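Local coordinates for 432aa long hypothetical deoxyribodipyrimidine photolyase (Sulfolobus tokodaii, PDB 2E0I), which probably repairs cyclobutane pyrimidine dimers in DNA with the energy of light, and carries two bound molecules of flavin-adenine dinucleotide, at residues A283-R288 / E331-T336; A296-L301 / M313-F318; G187-G192 / M227-Y232. All coordinates share one frame; numbering follows the deposited sequence.

Interaction 1. Residues A283-R288 / E331-T336; sequences AWKEGR and ERYFAT. With FAD (flavin-adenine dinucleotide), chain E.
Lys285 lays its aliphatic chain over one face of the Tyr333 ring, and Trp284 lies against the same tyrosine from the buried side. CG of Lys285 stands 3.5 Å from the centroid of the Tyr333 ring and only 8° off the ring normal, an almost centred CH-pi contact; CD of Lys285 continues toward CD1 of Tyr333, at 3.4 Å. The chain then bends at chi3, and the ammonium group leads away from helix 327-337 and pairs with Glu282. This half of the contact is partly exposed. Gly287 ends helix 278-286 in a Schellman motif, its positive phi accompanied by two bonds back into the last turn, and Trp284 and Lys285 project from that closing turn. The buried half is aromatic. With CG of Trp284 anti to the backbone N (chi1 179°), the indole extends past the tyrosine: CZ3 of Trp284 lies 3.5 Å from CD2 of Tyr333, the two planes inclined at 64°. Farther in, CH2 of Trp284 meets CE1 of Phe334 at 3.9 Å, the side chains crossing at about a right angle. Phe334 in turn reaches the flavin, with its CE2 3.8 Å from the FAD methyl C7M and the flavin C6 at its ring edge. The polar ends find partners nearby: Trp284 NE1 bonds to Val315 O, and Tyr333 OH to Asn302.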
loop_
_atom_site.group_PDB
_atom_site.type_symbol
_atom_site.label_atom_id
_atom_site.label_comp_id
_atom_site.label_asym_id
_atom_site.label_seq_id
_atom_site.Cartn_x
_atom_site.Cartn_y
_atom_site.Cartn_z
ATOM N N ALA A 283 20.745 -11.468 -1.457
ATOM C CA ALA A 283 20.226 -12.825 -1.334
ATOM C C ALA A 283 18.756 -12.783 -0.920
ATOM O O ALA A 283 17.942 -13.586 -1.380
ATOM C CB ALA A 283 21.027 -13.586 -0.309
ATOM N N TRP A 284 18.424 -11.836 -0.049
ATOM C CA TRP A 284 17.061 -11.655 0.441
ATOM C C TRP A 284 16.116 -11.239 -0.694
ATOM O O TRP A 284 15.020 -11.773 -0.821
ATOM C CB TRP A 284 17.060 -10.590 1.539
ATOM C CG TRP A 284 15.723 -10.275 2.125
ATOM C CD1 TRP A 284 15.029 -11.012 3.039
ATOM C CD2 TRP A 284 14.924 -9.124 1.847
ATOM N NE1 TRP A 284 13.850 -10.390 3.352
ATOM C CE2 TRP A 284 13.757 -9.227 2.635
ATOM C CE3 TRP A 284 15.080 -8.014 1.006
ATOM C CZ2 TRP A 284 12.748 -8.258 2.612
ATOM C CZ3 TRP A 284 14.078 -7.053 0.983
ATOM C CH2 TRP A 284 12.925 -7.181 1.783
ATOM N N LYS A 285 16.541 -10.293 -1.525
ATOM C CA LYS A 285 15.697 -9.842 -2.620
ATOM C C LYS A 285 15.465 -10.931 -3.650
ATOM O O LYS A 285 14.425 -10.958 -4.297
ATOM C CB LYS A 285 16.303 -8.620 -3.311
ATOM C CG LYS A 285 16.338 -7.378 -2.452
ATOM C CD LYS A 285 16.944 -6.186 -3.181
ATOM C CE LYS A 285 18.394 -6.432 -3.522
ATOM N NZ LYS A 285 18.991 -5.295 -4.268
ATOM N N GLU A 286 16.424 -11.834 -3.802
ATOM C CA GLU A 286 16.298 -12.897 -4.790
ATOM C C GLU A 286 15.632 -14.146 -4.260
ATOM O O GLU A 286 15.290 -15.039 -5.026
ATOM C CB GLU A 286 17.672 -13.275 -5.321
ATOM C CG GLU A 286 18.319 -12.222 -6.195
ATOM C CD GLU A 286 19.838 -12.376 -6.257
ATOM O OE1 GLU A 286 20.337 -13.518 -6.050
ATOM O OE2 GLU A 286 20.524 -11.352 -6.518
ATOM N N GLY A 287 15.448 -14.218 -2.950
ATOM C CA GLY A 287 14.844 -15.405 -2.385
ATOM C C GLY A 287 15.830 -16.554 -2.457
ATOM O O GLY A 287 15.438 -17.698 -2.696
ATOM N N ARG A 288 17.114 -16.241 -2.274
ATOM C CA ARG A 288 18.191 -17.231 -2.292
ATOM C C ARG A 288 18.778 -17.292 -0.891
ATOM O O ARG A 288 19.978 -17.483 -0.711
ATOM C CB ARG A 288 19.300 -16.847 -3.277
ATOM C CG ARG A 288 18.817 -16.403 -4.643
ATOM C CD ARG A 288 19.551 -17.111 -5.790
ATOM N NE ARG A 288 19.071 -18.478 -5.992
ATOM C CZ ARG A 288 19.629 -19.560 -5.457
ATOM N NH1 ARG A 288 20.706 -19.440 -4.686
ATOM N NH2 ARG A 288 19.098 -20.759 -5.683
ATOM N N GLU A 331 12.074 -1.375 3.346
ATOM C CA GLU A 331 10.926 -0.516 3.079
ATOM C C GLU A 331 10.931 -0.099 1.620
ATOM O O GLU A 331 9.919 -0.219 0.932
ATOM C CB GLU A 331 10.989 0.743 3.939
ATOM C CG GLU A 331 9.874 1.728 3.645
ATOM C CD GLU A 331 10.140 3.131 4.185
ATOM O OE1 GLU A 331 9.201 3.968 4.132
ATOM O OE2 GLU A 331 11.276 3.399 4.649
ATOM N N ARG A 332 12.082 0.391 1.156
ATOM C CA ARG A 332 12.219 0.834 -0.223
ATOM C C ARG A 332 12.079 -0.312 -1.213
ATOM O O ARG A 332 11.440 -0.166 -2.258
ATOM C CB ARG A 332 13.558 1.524 -0.463
ATOM C CG ARG A 332 13.453 2.594 -1.542
ATOM C CD ARG A 332 14.535 2.507 -2.586
ATOM N NE ARG A 332 15.868 2.700 -2.037
ATOM C CZ ARG A 332 17.014 2.495 -2.691
ATOM N NH1 ARG A 332 17.033 2.080 -3.959
ATOM N NH2 ARG A 332 18.160 2.698 -2.052
ATOM N N TYR A 333 12.673 -1.455 -0.904
ATOM C CA TYR A 333 12.550 -2.573 -1.817
ATOM C C TYR A 333 11.077 -2.960 -2.008
ATOM O O TYR A 333 10.623 -3.173 -3.138
ATOM C CB TYR A 333 13.337 -3.766 -1.312
ATOM C CG TYR A 333 13.293 -4.893 -2.291
ATOM C CD1 TYR A 333 13.896 -4.770 -3.539
ATOM C CD2 TYR A 333 12.592 -6.061 -2.003
ATOM C CE1 TYR A 333 13.798 -5.779 -4.481
ATOM C CE2 TYR A 333 12.486 -7.085 -2.939
ATOM C CZ TYR A 333 13.092 -6.933 -4.175
ATOM O OH TYR A 333 12.983 -7.935 -5.101
ATOM N N PHE A 334 10.337 -3.059 -0.906
ATOM C CA PHE A 334 8.918 -3.390 -0.958
ATOM C C PHE A 334 8.156 -2.367 -1.778
ATOM O O PHE A 334 7.275 -2.728 -2.549
ATOM C CB PHE A 334 8.316 -3.419 0.449
ATOM C CG PHE A 334 8.216 -4.795 1.046
ATOM C CD1 PHE A 334 9.113 -5.804 0.681
ATOM C CD2 PHE A 334 7.243 -5.074 2.005
ATOM C CE1 PHE A 334 9.045 -7.059 1.258
ATOM C CE2 PHE A 334 7.167 -6.334 2.595
ATOM C CZ PHE A 334 8.073 -7.329 2.217
ATOM N N ALA A 335 8.492 -1.092 -1.594
ATOM C CA ALA A 335 7.826 -0.006 -2.318
ATOM C C ALA A 335 8.010 -0.227 -3.811
ATOM O O ALA A 335 7.227 0.226 -4.654
ATOM C CB ALA A 335 8.419 1.357 -1.909
ATOM N N THR A 336 9.048 -0.978 -4.120
ATOM C CA THR A 336 9.401 -1.271 -5.479
ATOM C C THR A 336 8.656 -2.437 -6.069
ATOM O O THR A 336 8.584 -2.571 -7.276
ATOM C CB THR A 336 10.914 -1.505 -5.528
ATOM O OG1 THR A 336 11.541 -0.291 -5.944
ATOM C CG2 THR A 336 11.293 -2.655 -6.428
HETATM P PA FAD E . -6.164 -9.627 4.130
HETATM O O1A FAD E . -7.141 -10.325 3.264
HETATM O O2A FAD E . -5.805 -10.032 5.506
HETATM O O5B FAD E . -7.143 -8.399 4.486
HETATM C C5B FAD E . -6.992 -7.638 5.686
HETATM C C4B FAD E . -7.152 -6.147 5.382
HETATM O O4B FAD E . -6.989 -5.349 6.567
HETATM C C3B FAD E . -6.068 -5.707 4.395
HETATM O O3B FAD E . -6.609 -5.753 3.072
HETATM C C2B FAD E . -5.898 -4.244 4.798
HETATM O O2B FAD E . -7.008 -3.479 4.324
HETATM C C1B FAD E . -5.959 -4.375 6.320
HETATM N N9A FAD E . -4.679 -4.863 6.886
HETATM C C8A FAD E . -4.372 -6.119 7.208
HETATM N N7A FAD E . -3.167 -6.152 7.775
HETATM C C5A FAD E . -2.700 -4.908 7.814
HETATM C C6A FAD E . -1.528 -4.314 8.272
HETATM N N6A FAD E . -0.576 -5.039 8.848
HETATM N N1A FAD E . -1.372 -2.989 8.133
HETATM C C2A FAD E . -2.306 -2.237 7.577
HETATM N N3A FAD E . -3.434 -2.767 7.135
HETATM C C4A FAD E . -3.659 -4.085 7.239
HETATM N N1 FAD E . -0.453 -3.046 3.111
HETATM C C2 FAD E . -0.656 -2.125 2.076
HETATM O O2 FAD E . -1.784 -1.911 1.640
HETATM N N3 FAD E . 0.441 -1.480 1.490
HETATM C C4 FAD E . 1.734 -1.771 1.942
HETATM O O4 FAD E . 2.692 -1.163 1.468
HETATM C C4X FAD E . 1.930 -2.699 2.959
HETATM N N5 FAD E . 3.233 -3.042 3.338
HETATM C C5X FAD E . 3.447 -3.959 4.375
HETATM C C6 FAD E . 4.752 -4.271 4.745
HETATM C C7 FAD E . 4.979 -5.153 5.796
HETATM C C7M FAD E . 6.424 -5.455 6.202
HETATM C C8 FAD E . 3.901 -5.726 6.469
HETATM C C8M FAD E . 4.120 -6.678 7.647
HETATM C C9 FAD E . 2.600 -5.408 6.090
HETATM C C9A FAD E . 2.360 -4.519 5.046
HETATM N N10 FAD E . 1.050 -4.172 4.666
HETATM C C10 FAD E . 0.844 -3.338 3.555
HETATM C "C1'" FAD E . -0.114 -4.717 5.410
HETATM C "C2'" FAD E . -0.727 -6.034 4.927
HETATM O "O2'" FAD E . 0.278 -7.046 4.821
HETATM C "C3'" FAD E . -1.465 -5.885 3.594
HETATM O "O3'" FAD E . -2.431 -4.835 3.704
HETATM C "C4'" FAD E . -2.195 -7.175 3.214
HETATM O "O4'" FAD E . -1.269 -8.264 3.144
HETATM C "C5'" FAD E . -2.904 -7.029 1.866
HETATM O "O5'" FAD E . -3.503 -8.265 1.460
HETATM P P FAD E . -5.054 -8.586 1.748
HETATM O O1P FAD E . -5.853 -7.428 1.286
HETATM O O2P FAD E . -5.341 -9.913 1.160
HETATM O O3P FAD E . -5.126 -8.663 3.357
#

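Interaction 2. Residues A296-L301 / M313-F318. With FAD (flavin-adenine dinucleotide), chain E.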
loop_
_atom_site.group_PDB
_atom_site.type_symbol
_atom_site.label_atom_id
_atom_site.label_comp_id
_atom_site.label_asym_id
_atom_site.label_seq_id
_atom_site.Cartn_x
_atom_site.Cartn_y
_atom_site.Cartn_z
ATOM N N ALA A 296 10.259 -18.488 -0.592
ATOM C CA ALA A 296 8.989 -18.566 -1.284
ATOM C C ALA A 296 8.344 -17.188 -1.271
ATOM O O ALA A 296 7.879 -16.698 -2.305
ATOM C CB ALA A 296 8.094 -19.571 -0.610
ATOM N N GLY A 297 8.329 -16.557 -0.101
ATOM C CA GLY A 297 7.740 -15.235 0.007
ATOM C C GLY A 297 8.318 -14.230 -0.978
ATOM O O GLY A 297 7.593 -13.662 -1.797
ATOM N N MET A 298 9.627 -14.008 -0.912
ATOM C CA MET A 298 10.269 -13.052 -1.796
ATOM C C MET A 298 10.035 -13.373 -3.259
ATOM O O MET A 298 9.723 -12.482 -4.056
ATOM C CB MET A 298 11.767 -12.984 -1.508
ATOM C CG MET A 298 12.096 -12.541 -0.082
ATOM S SD MET A 298 11.321 -10.985 0.419
ATOM C CE MET A 298 12.283 -9.773 -0.560
ATOM N N ARG A 299 10.167 -14.643 -3.623
ATOM C CA ARG A 299 9.970 -15.014 -5.015
ATOM C C ARG A 299 8.558 -14.700 -5.468
ATOM O O ARG A 299 8.369 -14.154 -6.557
ATOM C CB ARG A 299 10.296 -16.484 -5.240
ATOM C CG ARG A 299 11.764 -16.757 -5.095
ATOM C CD ARG A 299 12.131 -18.156 -5.495
ATOM N NE ARG A 299 13.498 -18.457 -5.084
ATOM C CZ ARG A 299 14.139 -19.577 -5.392
ATOM N NH1 ARG A 299 13.532 -20.502 -6.129
ATOM N NH2 ARG A 299 15.377 -19.782 -4.949
ATOM N N MET A 300 7.568 -15.030 -4.643
ATOM C CA MET A 300 6.200 -14.732 -5.016
ATOM C C MET A 300 6.064 -13.226 -5.208
ATOM O O MET A 300 5.650 -12.761 -6.269
ATOM C CB MET A 300 5.213 -15.192 -3.952
ATOM C CG MET A 300 3.783 -14.938 -4.392
ATOM S SD MET A 300 2.496 -15.370 -3.219
ATOM C CE MET A 300 1.113 -14.571 -4.020
ATOM N N LEU A 301 6.424 -12.467 -4.175
ATOM C CA LEU A 301 6.351 -11.014 -4.230
ATOM C C LEU A 301 6.982 -10.484 -5.515
ATOM O O LEU A 301 6.401 -9.636 -6.182
ATOM C CB LEU A 301 7.061 -10.405 -3.009
ATOM C CG LEU A 301 7.508 -8.935 -3.086
ATOM C CD1 LEU A 301 6.292 -8.028 -3.172
ATOM C CD2 LEU A 301 8.359 -8.578 -1.870
ATOM N N MET A 313 5.429 -10.131 7.044
ATOM C CA MET A 313 6.223 -9.837 8.222
ATOM C C MET A 313 7.329 -10.836 8.526
ATOM O O MET A 313 8.316 -10.486 9.175
ATOM C CB MET A 313 5.330 -9.631 9.451
ATOM C CG MET A 313 4.683 -10.851 10.030
ATOM S SD MET A 313 3.733 -10.376 11.516
ATOM C CE MET A 313 2.246 -9.577 10.721
ATOM N N LEU A 314 7.185 -12.072 8.060
ATOM C CA LEU A 314 8.228 -13.066 8.287
ATOM C C LEU A 314 9.441 -12.624 7.493
ATOM O O LEU A 314 10.586 -12.706 7.947
ATOM C CB LEU A 314 7.802 -14.453 7.798
ATOM C CG LEU A 314 6.869 -15.259 8.698
ATOM C CD1 LEU A 314 6.681 -16.648 8.131
ATOM C CD2 LEU A 314 7.464 -15.337 10.094
ATOM N N VAL A 315 9.161 -12.159 6.284
ATOM C CA VAL A 315 10.187 -11.703 5.369
ATOM C C VAL A 315 10.849 -10.434 5.908
ATOM O O VAL A 315 12.065 -10.295 5.886
ATOM C CB VAL A 315 9.550 -11.477 3.973
ATOM C CG1 VAL A 315 10.109 -10.229 3.312
ATOM C CG2 VAL A 315 9.791 -12.706 3.105
ATOM N N ALA A 316 10.034 -9.518 6.409
ATOM C CA ALA A 316 10.537 -8.269 6.945
ATOM C C ALA A 316 11.359 -8.542 8.205
ATOM O O ALA A 316 12.398 -7.922 8.431
ATOM C CB ALA A 316 9.369 -7.335 7.247
ATOM N N PHE A 317 10.884 -9.470 9.026
ATOM C CA PHE A 317 11.576 -9.832 10.253
ATOM C C PHE A 317 12.979 -10.323 9.911
ATOM O O PHE A 317 13.971 -9.824 10.432
ATOM C CB PHE A 317 10.803 -10.944 10.977
ATOM C CG PHE A 317 11.597 -11.648 12.051
ATOM C CD1 PHE A 317 11.787 -11.060 13.305
ATOM C CD2 PHE A 317 12.174 -12.901 11.806
ATOM C CE1 PHE A 317 12.542 -11.710 14.304
ATOM C CE2 PHE A 317 12.931 -13.559 12.796
ATOM C CZ PHE A 317 13.112 -12.958 14.048
ATOM N N PHE A 318 13.042 -11.304 9.018
ATOM C CA PHE A 318 14.288 -11.911 8.592
ATOM C C PHE A 318 15.334 -10.911 8.093
ATOM O O PHE A 318 16.531 -11.046 8.386
ATOM C CB PHE A 318 14.006 -12.936 7.496
ATOM C CG PHE A 318 15.159 -13.855 7.223
ATOM C CD1 PHE A 318 15.349 -14.996 7.995
ATOM C CD2 PHE A 318 16.074 -13.568 6.210
ATOM C CE1 PHE A 318 16.426 -15.832 7.762
ATOM C CE2 PHE A 318 17.154 -14.402 5.971
ATOM C CZ PHE A 318 17.330 -15.532 6.744
HETATM P PA FAD E . -6.164 -9.627 4.130
HETATM O O1A FAD E . -7.141 -10.325 3.264
HETATM O O2A FAD E . -5.805 -10.032 5.506
HETATM O O5B FAD E . -7.143 -8.399 4.486
HETATM C C5B FAD E . -6.992 -7.638 5.686
HETATM C C4B FAD E . -7.152 -6.147 5.382
HETATM O O4B FAD E . -6.989 -5.349 6.567
HETATM C C3B FAD E . -6.068 -5.707 4.395
HETATM O O3B FAD E . -6.609 -5.753 3.072
HETATM C C2B FAD E . -5.898 -4.244 4.798
HETATM O O2B FAD E . -7.008 -3.479 4.324
HETATM C C1B FAD E . -5.959 -4.375 6.320
HETATM N N9A FAD E . -4.679 -4.863 6.886
HETATM C C8A FAD E . -4.372 -6.119 7.208
HETATM N N7A FAD E . -3.167 -6.152 7.775
HETATM C C5A FAD E . -2.700 -4.908 7.814
HETATM C C6A FAD E . -1.528 -4.314 8.272
HETATM N N6A FAD E . -0.576 -5.039 8.848
HETATM N N1A FAD E . -1.372 -2.989 8.133
HETATM C C2A FAD E . -2.306 -2.237 7.577
HETATM N N3A FAD E . -3.434 -2.767 7.135
HETATM C C4A FAD E . -3.659 -4.085 7.239
HETATM N N1 FAD E . -0.453 -3.046 3.111
HETATM C C2 FAD E . -0.656 -2.125 2.076
HETATM O O2 FAD E . -1.784 -1.911 1.640
HETATM N N3 FAD E . 0.441 -1.480 1.490
HETATM C C4 FAD E . 1.734 -1.771 1.942
HETATM O O4 FAD E . 2.692 -1.163 1.468
HETATM C C4X FAD E . 1.930 -2.699 2.959
HETATM N N5 FAD E . 3.233 -3.042 3.338
HETATM C C5X FAD E . 3.447 -3.959 4.375
HETATM C C6 FAD E . 4.752 -4.271 4.745
HETATM C C7 FAD E . 4.979 -5.153 5.796
HETATM C C7M FAD E . 6.424 -5.455 6.202
HETATM C C8 FAD E . 3.901 -5.726 6.469
HETATM C C8M FAD E . 4.120 -6.678 7.647
HETATM C C9 FAD E . 2.600 -5.408 6.090
HETATM C C9A FAD E . 2.360 -4.519 5.046
HETATM N N10 FAD E . 1.050 -4.172 4.666
HETATM C C10 FAD E . 0.844 -3.338 3.555
HETATM C "C1'" FAD E . -0.114 -4.717 5.410
HETATM C "C2'" FAD E . -0.727 -6.034 4.927
HETATM O "O2'" FAD E . 0.278 -7.046 4.821
HETATM C "C3'" FAD E . -1.465 -5.885 3.594
HETATM O "O3'" FAD E . -2.431 -4.835 3.704
HETATM C "C4'" FAD E . -2.195 -7.175 3.214
HETATM O "O4'" FAD E . -1.269 -8.264 3.144
HETATM C "C5'" FAD E . -2.904 -7.029 1.866
HETATM O "O5'" FAD E . -3.503 -8.265 1.460
HETATM P P FAD E . -5.054 -8.586 1.748
HETATM O O1P FAD E . -5.853 -7.428 1.286
HETATM O O2P FAD E . -5.341 -9.913 1.160
HETATM O O3P FAD E . -5.126 -8.663 3.357
#
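Beside the dimethylbenzene end of the flavin, the successive helices 292-304 and 309-322 of the FAD-binding domain meet through Met298 and Val315, close to Gly297. The sulfur of Met298 rests against both branches of the valine: SD of Met298 is 3.2 Å from CG1 of Val315 and 3.5 Å from CG2 of the same residue. CG of Met298 adds a looser touch, 3.9 Å from CG2 of Val315. The methionine leaves its helix with CG anti to the carbonyl carbon; this first torsion (chi1 -61°) and the bend at chi2 place SD beside the valine, and the bend at chi3 turns CE away from it. Gly297 lies where the helices come close: CA of Gly297 is 6.9 Å from CA of Val315, and a beta carbon on the glycine would point toward helix 309-322. Both helices belong to the helical flavin-binding region characteristic of photolyases, and the second turns neighbouring residues to different tasks: Val315 faces helix 292-304, whereas Met313 and Ala316 line the FAD pocket. CB of Ala316 lies 3.6 Å from the flavin methyl C7M, and CB of Met313 is 3.7 Å from the adjacent methyl C8M, so the contact with this end of the ring system is apolar. No hydrogen bond joins the two segments. Arg299 makes a salt bridge with Glu387, while Ala316 also packs on Trp350 and Ile353 of helix 343-353.

Interaction 3. Residues G187-G192 / M227-Y232; sequences GGRREG and MREAYY
Arg189 and Glu229 join helix 189-196 to helix 227-233 through a two-pronged salt bridge. Along the second helix, Met227 packs on Leu244 and Arg247 of helix 238-256, and Arg228 pairs with Asp15 and Asp126. Glu229 sets out toward helix 189-196, its chain extended beyond CG. The arginine grips its carboxylate end-on: NH1 of Arg189 bonds to OE1 of Glu229 at 2.9 Å, and NH2 of Arg189 to OE2 of Glu229, also at 2.9 Å, both nearly straight. Guanidinium and carboxylate lie only 9° from coplanar, and OE2 uses its syn lone pair. Arg189 can span the gap because its chain is fully extended from CG to NE, and NH1 has a second acceptor in Thr224 O. A leucine in place of Arg189 would probably leave the Glu229 carboxylate without its charged mate and the carbonyl of Thr224 without this donor. Beyond the bridge, Ala230 returns to Leu244, the Tyr231 ring touches one face of Tyr232, and Tyr232 OH bonds to Val152 O. Helix 227-233 thus packs on helix 238-256, while the start of helix 189-196 contacts helix 48-66 through Arg189 and Glu60 and through Gly188 N and Ser57.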
loop_
_atom_site.group_PDB
_atom_site.type_symbol
_atom_site.label_atom_id
_atom_site.label_comp_id
_atom_site.label_asym_id
_atom_site.label_seq_id
_atom_site.Cartn_x
_atom_site.Cartn_y
_atom_site.Cartn_z
ATOM N N GLY A 187 -6.959 -4.795 -11.675
ATOM C CA GLY A 187 -7.325 -3.425 -11.353
ATOM C C GLY A 187 -8.784 -3.126 -11.628
ATOM O O GLY A 187 -9.492 -3.990 -12.132
ATOM N N GLY A 188 -9.232 -1.912 -11.295
ATOM C CA GLY A 188 -10.618 -1.529 -11.523
ATOM C C GLY A 188 -11.604 -1.912 -10.419
ATOM O O GLY A 188 -11.417 -2.906 -9.700
ATOM N N ARG A 189 -12.675 -1.123 -10.308
ATOM C CA ARG A 189 -13.715 -1.322 -9.300
ATOM C C ARG A 189 -14.482 -2.621 -9.439
ATOM O O ARG A 189 -14.881 -3.212 -8.445
ATOM C CB ARG A 189 -14.700 -0.164 -9.331
ATOM C CG ARG A 189 -15.909 -0.322 -8.444
ATOM C CD ARG A 189 -16.715 0.952 -8.510
ATOM N NE ARG A 189 -17.925 0.960 -7.692
ATOM C CZ ARG A 189 -17.951 1.135 -6.373
ATOM N NH1 ARG A 189 -16.818 1.315 -5.694
ATOM N NH2 ARG A 189 -19.117 1.145 -5.735
ATOM N N ARG A 190 -14.700 -3.064 -10.669
ATOM C CA ARG A 190 -15.420 -4.309 -10.895
ATOM C C ARG A 190 -14.695 -5.492 -10.257
ATOM O O ARG A 190 -15.316 -6.305 -9.582
ATOM C CB ARG A 190 -15.584 -4.551 -12.383
ATOM C CG ARG A 190 -17.008 -4.629 -12.821
ATOM C CD ARG A 190 -17.308 -3.567 -13.839
ATOM N NE ARG A 190 -18.678 -3.708 -14.285
ATOM C CZ ARG A 190 -19.468 -2.724 -14.706
ATOM N NH1 ARG A 190 -20.708 -3.023 -15.082
ATOM N NH2 ARG A 190 -19.051 -1.459 -14.746
ATOM N N GLU A 191 -13.386 -5.597 -10.468
ATOM C CA GLU A 191 -12.611 -6.687 -9.872
ATOM C C GLU A 191 -12.635 -6.513 -8.361
ATOM O O GLU A 191 -12.706 -7.489 -7.617
ATOM C CB GLU A 191 -11.149 -6.653 -10.347
ATOM C CG GLU A 191 -10.235 -7.651 -9.608
ATOM C CD GLU A 191 -8.744 -7.451 -9.898
ATOM O OE1 GLU A 191 -8.153 -6.447 -9.441
ATOM O OE2 GLU A 191 -8.155 -8.310 -10.588
ATOM N N GLY A 192 -12.559 -5.255 -7.926
ATOM C CA GLY A 192 -12.563 -4.949 -6.513
ATOM C C GLY A 192 -13.776 -5.502 -5.796
ATOM O O GLY A 192 -13.654 -6.191 -4.781
ATOM N N MET A 227 -13.310 3.033 1.574
ATOM C CA MET A 227 -13.029 2.465 2.888
ATOM C C MET A 227 -14.359 2.193 3.590
ATOM O O MET A 227 -14.530 1.190 4.293
ATOM C CB MET A 227 -12.220 3.493 3.678
ATOM C CG MET A 227 -11.298 2.929 4.723
ATOM S SD MET A 227 -10.027 1.868 4.043
ATOM C CE MET A 227 -9.576 1.027 5.578
ATOM N N ARG A 228 -15.293 3.115 3.373
ATOM C CA ARG A 228 -16.628 3.054 3.935
ATOM C C ARG A 228 -17.443 1.913 3.321
ATOM O O ARG A 228 -18.240 1.269 4.010
ATOM C CB ARG A 228 -17.323 4.396 3.711
ATOM C CG ARG A 228 -16.728 5.523 4.547
ATOM C CD ARG A 228 -17.347 6.853 4.191
ATOM N NE ARG A 228 -17.076 7.205 2.801
ATOM C CZ ARG A 228 -15.893 7.618 2.352
ATOM N NH1 ARG A 228 -14.875 7.731 3.198
ATOM N NH2 ARG A 228 -15.730 7.919 1.064
ATOM N N GLU A 229 -17.245 1.664 2.029
ATOM C CA GLU A 229 -17.960 0.591 1.362
ATOM C C GLU A 229 -17.461 -0.758 1.867
ATOM O O GLU A 229 -18.253 -1.640 2.178
ATOM C CB GLU A 229 -17.779 0.683 -0.153
ATOM C CG GLU A 229 -18.477 1.882 -0.771
ATOM C CD GLU A 229 -18.458 1.885 -2.309
ATOM O OE1 GLU A 229 -17.365 2.055 -2.912
ATOM O OE2 GLU A 229 -19.552 1.721 -2.906
ATOM N N ALA A 230 -16.145 -0.914 1.951
ATOM C CA ALA A 230 -15.563 -2.166 2.421
ATOM C C ALA A 230 -16.105 -2.428 3.807
ATOM O O ALA A 230 -16.470 -3.557 4.153
ATOM C CB ALA A 230 -14.050 -2.055 2.485
ATOM N N TYR A 231 -16.159 -1.360 4.595
ATOM C CA TYR A 231 -16.631 -1.449 5.961
ATOM C C TYR A 231 -18.063 -1.937 6.089
ATOM O O TYR A 231 -18.331 -2.886 6.800
ATOM C CB TYR A 231 -16.496 -0.097 6.659
ATOM C CG TYR A 231 -17.098 -0.097 8.041
ATOM C CD1 TYR A 231 -16.414 -0.642 9.128
ATOM C CD2 TYR A 231 -18.377 0.410 8.251
ATOM C CE1 TYR A 231 -16.996 -0.677 10.387
ATOM C CE2 TYR A 231 -18.968 0.378 9.496
ATOM C CZ TYR A 231 -18.278 -0.161 10.558
ATOM O OH TYR A 231 -18.887 -0.155 11.785
ATOM N N TYR A 232 -18.992 -1.287 5.416
ATOM C CA TYR A 232 -20.371 -1.703 5.544
ATOM C C TYR A 232 -20.686 -3.058 4.942
ATOM O O TYR A 232 -21.572 -3.765 5.406
ATOM C CB TYR A 232 -21.291 -0.630 4.969
ATOM C CG TYR A 232 -21.584 0.442 5.977
ATOM C CD1 TYR A 232 -20.968 1.693 5.909
ATOM C CD2 TYR A 232 -22.429 0.183 7.057
ATOM C CE1 TYR A 232 -21.191 2.660 6.901
ATOM C CE2 TYR A 232 -22.651 1.136 8.048
ATOM C CZ TYR A 232 -22.032 2.364 7.965
ATOM O OH TYR A 232 -22.250 3.273 8.966
#

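How the interactions relate
Interactions 1 and 2 form one continuous packing unit beside the flavin, their centres 8 Å apart. Helices 292-304 and 309-322 fall within the chain interval spanned by interaction 1, and two probable hydrogen bonds join the contacts: the one from the Trp284 indole to the backbone of helix 309-322, and one between Gly287 O and Arg299 NH2, at 3.1 Å. CE1 of Phe334 also packs on CD2 of Leu301 at 3.5 Å. Both reach the same FAD molecule. Glu331 of interaction 1 in addition hydrogen-bonds the adenine amino group of the second FAD. Interaction 3 stands apart, its centre about 29 Å from that of interaction 1 and about 27 Å from that of interaction 2; the side chain of Glu229 is about 12 Å from a bound FAD.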